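Local coordinates for Non-structural protein 5 (Modoc virus, PDB 2WA1) that probably methylates the cap of the viral RNA through the FtsJ-like methyltransferase domain at the start of the flaviviral replication protein, at residues Gly67-Ala72 with Val219-Asn224. The protein carries 4 engineered substitutions. Sequence-based numbering, arbitrary orientation.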
ATOM      1  N   GLY A  67      -7.989   2.543   7.185  1.00 32.80           N
ATOM      2  CA  GLY A  67      -7.198   1.390   6.771  1.00 31.02           C
ATOM      3  C   GLY A  67      -8.023   0.152   6.473  1.00 29.91           C
ATOM      4  O   GLY A  67      -7.821  -0.472   5.435  1.00 29.32           O
ATOM      5  N   THR A  68      -8.943  -0.208   7.382  1.00 28.58           N
ATOM      6  CA  THR A  68      -9.880  -1.317   7.136  1.00 27.91           C
ATOM      7  C   THR A  68     -10.703  -1.082   5.886  1.00 26.26           C
ATOM      8  O   THR A  68     -10.835  -1.966   5.034  1.00 25.51           O
ATOM      9  CB  THR A  68     -10.893  -1.516   8.285  1.00 27.84           C
ATOM     10  OG1 THR A  68     -10.204  -1.758   9.516  1.00 32.00           O
ATOM     11  CG2 THR A  68     -11.827  -2.698   7.979  1.00 28.99           C
ATOM     12  N   ALA A  69     -11.281   0.115   5.795  1.00 25.06           N
ATOM     13  CA  ALA A  69     -12.117   0.453   4.661  1.00 23.18           C
ATOM     14  C   ALA A  69     -11.370   0.336   3.344  1.00 22.31           C
ATOM     15  O   ALA A  69     -11.940  -0.115   2.353  1.00 21.84           O
ATOM     16  CB  ALA A  69     -12.702   1.837   4.839  1.00 23.49           C
ATOM     17  N   LYS A  70     -10.093   0.723   3.317  1.00 22.01           N
ATOM     18  CA  LYS A  70      -9.310   0.582   2.069  1.00 22.65           C
ATOM     19  C   LYS A  70      -9.078  -0.873   1.673  1.00 21.62           C
ATOM     20  O   LYS A  70      -9.238  -1.232   0.510  1.00 20.96           O
ATOM     21  CB  LYS A  70      -7.969   1.340   2.133  1.00 23.15           C
ATOM     22  CG  LYS A  70      -8.140   2.866   1.986  1.00 27.70           C
ATOM     23  CD  LYS A  70      -7.010   3.638   2.664  1.00 30.26           C
ATOM     24  CE  LYS A  70      -5.749   3.576   1.875  1.00 30.65           C
ATOM     25  NZ  LYS A  70      -4.629   4.217   2.667  1.00 32.58           N
ATOM     26  N   LEU A  71      -8.662  -1.705   2.626  1.00 21.56           N
ATOM     27  CA  LEU A  71      -8.472  -3.124   2.311  1.00 21.32           C
ATOM     28  C   LEU A  71      -9.799  -3.781   1.896  1.00 21.86           C
ATOM     29  O   LEU A  71      -9.840  -4.547   0.938  1.00 21.76           O
ATOM     30  CB  LEU A  71      -7.847  -3.877   3.470  1.00 20.55           C
ATOM     31  CG  LEU A  71      -7.497  -5.345   3.145  1.00 20.43           C
ATOM     32  CD1 LEU A  71      -6.551  -5.489   1.878  1.00 20.70           C
ATOM     33  CD2 LEU A  71      -6.886  -5.983   4.393  1.00 18.96           C
ATOM     34  N   ALA A  72     -10.873  -3.447   2.612  1.00 23.04           N
ATOM     35  CA  ALA A  72     -12.212  -3.936   2.295  1.00 23.65           C
ATOM     36  C   ALA A  72     -12.612  -3.567   0.873  1.00 24.02           C
ATOM     37  O   ALA A  72     -13.119  -4.402   0.126  1.00 24.85           O
ATOM     38  CB  ALA A  72     -13.209  -3.375   3.305  1.00 23.35           C
ATOM     39  N   VAL A 219      -7.188   3.447  -4.802  1.00 19.93           N
ATOM     40  CA  VAL A 219      -8.387   3.314  -3.985  1.00 20.72           C
ATOM     41  C   VAL A 219      -9.051   4.694  -3.844  1.00 20.72           C
ATOM     42  O   VAL A 219      -8.393   5.632  -3.435  1.00 20.52           O
ATOM     43  CB  VAL A 219      -8.056   2.691  -2.591  1.00 19.99           C
ATOM     44  CG1 VAL A 219      -9.331   2.513  -1.733  1.00 19.80           C
ATOM     45  CG2 VAL A 219      -7.302   1.348  -2.791  1.00 20.32           C
ATOM     46  N   PRO A 220     -10.345   4.820  -4.231  1.00 21.48           N
ATOM     47  CA  PRO A 220     -11.031   6.126  -4.151  1.00 22.18           C
ATOM     48  C   PRO A 220     -11.274   6.723  -2.780  1.00 22.25           C
ATOM     49  O   PRO A 220     -11.622   7.911  -2.685  1.00 21.75           O
ATOM     50  CB  PRO A 220     -12.349   5.905  -4.924  1.00 22.68           C
ATOM     51  CG  PRO A 220     -12.568   4.432  -4.919  1.00 23.23           C
ATOM     52  CD  PRO A 220     -11.186   3.787  -4.874  1.00 20.49           C
ATOM     53  N   LEU A 221     -11.081   5.922  -1.734  1.00 21.92           N
ATOM     54  CA  LEU A 221     -11.145   6.393  -0.356  1.00 22.29           C
ATOM     55  C   LEU A 221      -9.861   7.096   0.034  1.00 21.04           C
ATOM     56  O   LEU A 221      -9.839   7.820   1.028  1.00 21.45           O
ATOM     57  CB  LEU A 221     -11.373   5.213   0.633  1.00 22.65           C
ATOM     58  CG  LEU A 221     -12.701   4.436   0.692  1.00 24.33           C
ATOM     59  CD1 LEU A 221     -13.160   3.984  -0.673  1.00 25.89           C
ATOM     60  CD2 LEU A 221     -12.542   3.210   1.586  1.00 24.58           C
ATOM     61  N   SER A 222      -8.774   6.843  -0.705  1.00 19.88           N
ATOM     62  CA  SER A 222      -7.498   7.546  -0.468  1.00 19.56           C
ATOM     63  C   SER A 222      -7.724   9.057  -0.613  1.00 18.17           C
ATOM     64  O   SER A 222      -8.409   9.507  -1.521  1.00 18.38           O
ATOM     65  CB  SER A 222      -6.382   7.092  -1.441  1.00 18.75           C
ATOM     66  OG  SER A 222      -5.867   5.797  -1.103  1.00 21.23           O
ATOM     67  N   ARG A 223      -7.141   9.816   0.292  1.00 18.27           N
ATOM     68  CA  ARG A 223      -7.235  11.268   0.227  1.00 19.03           C
ATOM     69  C   ARG A 223      -6.401  11.823  -0.946  1.00 17.49           C
ATOM     70  O   ARG A 223      -5.467  11.169  -1.394  1.00 17.67           O
ATOM     71  CB  ARG A 223      -6.797  11.868   1.550  1.00 19.28           C
ATOM     72  CG  ARG A 223      -7.845  11.823   2.657  1.00 25.18           C
ATOM     73  CD  ARG A 223      -7.042  12.041   3.913  1.00 32.83           C
ATOM     74  NE  ARG A 223      -7.805  12.124   5.145  1.00 40.78           N
ATOM     75  CZ  ARG A 223      -7.310  11.744   6.318  1.00 45.48           C
ATOM     76  NH1 ARG A 223      -6.072  11.245   6.392  1.00 47.26           N
ATOM     77  NH2 ARG A 223      -8.047  11.847   7.414  1.00 48.69           N
ATOM     78  N   ASN A 224      -6.753  13.010  -1.434  1.00 17.01           N
ATOM     79  CA  ASN A 224      -6.022  13.665  -2.536  1.00 17.33           C
ATOM     80  C   ASN A 224      -4.621  14.131  -2.128  1.00 16.49           C
ATOM     81  O   ASN A 224      -3.772  14.406  -2.980  1.00 17.36           O
ATOM     82  CB  ASN A 224      -6.833  14.854  -3.072  1.00 16.81           C
ATOM     83  CG  ASN A 224      -8.214  14.437  -3.588  1.00 19.34           C
ATOM     84  OD1 ASN A 224      -8.377  13.361  -4.164  1.00 18.91           O
ATOM     85  ND2 ASN A 224      -9.210  15.287  -3.365  1.00 17.52           N
TER
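Lys70 sends CG out beside its own backbone N (chi1 -75°) and then bends at chi3 (75°), while Val219 swings CG1 anti to its backbone N (chi1 -179°), and the two side chains meet obliquely, Lys70 CG lying 3.9 Å from Val219 CG1. This is a helix resting on a type I beta turn in the Rossmann-like fold of an FtsJ-family methyltransferase: helix 66-76 packs against the turn from Val219 to Ser222, which follows strand 215-217 and is closed by Ser222 N bonding to Val219 O at 3.0 Å. The example illustrates how a lysine can serve two environments at once. Its methylenes join an apolar patch with Val219 and Leu221, whereas its NZ makes a salt bridge with Glu228 and a hydrogen bond with the hydroxyl of Tyr230. Ser222 OG, 3.7 Å from Lys70 CE, is hydrogen-bonded to the same Glu228 carboxylate oxygen, OE2, so that one acceptor ties together the lysine and the turn. No hydrogen bond links the helix segment directly to the turn. Beside the lysine, one methyl of Leu221 presses on the helix surface, with CD2 3.5 Å from both Ala69 CB and Ala69 O.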